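Ferritin light chain (Trichoplusia ni, PDB 1Z6O) stores iron as a subunit of a secreted ferritin shell of twelve light and twelve heavy chains, helping the ferrihydrite core to nucleate. Local coordinates at the interface of chains A and B. Sequence-based numbering; all coordinates share one arbitrary frame. Chains: chain A, Ferritin light chain; chain B, Ferritin heavy chain.

The interface of chains A and B. Residues chain A 194-196, 198-199; chain B 172-174.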
loop_
_atom_site.group_PDB
_atom_site.type_symbol
_atom_site.label_atom_id
_atom_site.label_comp_id
_atom_site.label_asym_id
_atom_site.label_seq_id
_atom_site.Cartn_x
_atom_site.Cartn_y
_atom_site.Cartn_z
ATOM N N GLY A 194 15.913 -47.660 -36.904
ATOM C CA GLY A 194 14.942 -47.636 -35.820
ATOM C C GLY A 194 15.508 -47.990 -34.456
ATOM O O GLY A 194 14.753 -48.275 -33.523
ATOM N N HIS A 195 16.829 -47.949 -34.318
ATOM C CA HIS A 195 17.470 -48.295 -33.050
ATOM C C HIS A 195 17.101 -47.452 -31.834
ATOM O O HIS A 195 17.152 -47.937 -30.708
ATOM C CB HIS A 195 18.996 -48.279 -33.199
ATOM C CG HIS A 195 19.544 -49.474 -33.913
ATOM N ND1 HIS A 195 19.026 -50.740 -33.746
ATOM C CD2 HIS A 195 20.563 -49.598 -34.797
ATOM C CE1 HIS A 195 19.697 -51.592 -34.499
ATOM N NE2 HIS A 195 20.635 -50.925 -35.148
ATOM N N ASP A 196 16.755 -46.190 -32.041
ATOM C CA ASP A 196 16.407 -45.339 -30.912
ATOM C C ASP A 196 14.912 -45.313 -30.614
ATOM O O ASP A 196 14.471 -44.561 -29.747
ATOM C CB ASP A 196 16.874 -43.907 -31.176
ATOM C CG ASP A 196 18.375 -43.736 -30.982
ATOM O OD1 ASP A 196 19.041 -44.720 -30.598
ATOM O OD2 ASP A 196 18.884 -42.622 -31.207
ATOM N N SER A 198 12.532 -46.993 -28.838
ATOM C CA SER A 198 11.940 -46.992 -27.502
ATOM C C SER A 198 12.284 -45.733 -26.712
ATOM O O SER A 198 11.426 -45.168 -26.028
ATOM C CB SER A 198 12.337 -48.260 -26.723
ATOM O OG SER A 198 13.702 -48.217 -26.352
ATOM N N LEU A 199 13.527 -45.273 -26.800
ATOM C CA LEU A 199 13.892 -44.058 -26.073
ATOM C C LEU A 199 13.185 -42.854 -26.700
ATOM O O LEU A 199 12.762 -41.933 -25.999
ATOM C CB LEU A 199 15.410 -43.836 -26.116
ATOM C CG LEU A 199 15.932 -42.617 -25.347
ATOM C CD1 LEU A 199 15.616 -42.759 -23.855
ATOM C CD2 LEU A 199 17.454 -42.497 -25.562
ATOM N N ASP B 172 16.017 -52.844 -23.226
ATOM C CA ASP B 172 16.676 -53.673 -24.220
ATOM C C ASP B 172 17.777 -52.948 -24.997
ATOM O O ASP B 172 18.752 -53.579 -25.372
ATOM C CB ASP B 172 15.673 -54.327 -25.171
ATOM C CG ASP B 172 14.958 -53.340 -26.041
ATOM O OD1 ASP B 172 14.114 -52.586 -25.516
ATOM O OD2 ASP B 172 15.236 -53.329 -27.260
ATOM N N ARG B 173 17.662 -51.637 -25.212
ATOM C CA ARG B 173 18.730 -50.938 -25.933
ATOM C C ARG B 173 19.270 -49.670 -25.282
ATOM O O ARG B 173 20.276 -49.132 -25.734
ATOM C CB ARG B 173 18.270 -50.566 -27.346
ATOM C CG ARG B 173 18.194 -51.734 -28.296
ATOM C CD ARG B 173 17.694 -51.289 -29.656
ATOM N NE ARG B 173 17.550 -52.420 -30.564
ATOM C CZ ARG B 173 16.711 -52.452 -31.595
ATOM N NH1 ARG B 173 15.931 -51.407 -31.855
ATOM N NH2 ARG B 173 16.651 -53.530 -32.367
ATOM N N HIS B 174 18.622 -49.193 -24.225
ATOM C CA HIS B 174 19.037 -47.925 -23.617
ATOM C C HIS B 174 19.099 -47.995 -22.111
ATOM O O HIS B 174 18.594 -47.114 -21.411
ATOM C CB HIS B 174 18.038 -46.849 -24.030
ATOM C CG HIS B 174 17.728 -46.859 -25.492
ATOM N ND1 HIS B 174 18.598 -46.368 -26.440
ATOM C CD2 HIS B 174 16.669 -47.362 -26.174
ATOM C CE1 HIS B 174 18.091 -46.568 -27.645
ATOM N NE2 HIS B 174 16.921 -47.170 -27.511
HETATM O O HOH W 1 14.919 -48.681 -29.081
#
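The imidazole of B:His174 is sandwiched between A:Leu199, whose CB lies over one face 3.8 Å from the ring centroid, and CB of its own neighbour B:Arg173, offset toward the rim of the other. In the ring plane a water sits opposite NE2, while the hydroxyl OG of A:Ser198 lies by the C-H edge at CD2 and reaches the ring nitrogen through that water. A second flat pair meets edge to face: ND1 of the A:His195 ring points onto the centre of the B:Arg173 guanidinium, 3.6 Å from CZ, with the planes 87° apart. The extended arginine chain brings a broad flat face to that ring edge, but both side chains are poorly ordered, so this packing is likely to be loose. The patch joins light and heavy chains within the 24-subunit ferritin shell, bringing the start of light-chain helix 197-211 and the residues just before it against the loop that leads into heavy-chain helix 175-186. Histidine suits this place because it offers flat pi faces for aliphatic carbons, such as the leucine CB, and a ring nitrogen at the edge for the water: NE2 reaches the water at 3.0 Å, whereas its direct bond to the backbone O of A:His195, at 3.3 Å, is weak and bent (124° at H). An alanine in place of B:His174 would probably leave a gap beside A:Leu199 and deprive the water of the NE2 partner from the heavy chain. That same A:His195 O also holds the water. With chi1 at 71° the small A:Ser198 folds its hydroxyl back beside its own backbone N, and both OG and N reach the water, N at 2.9 Å.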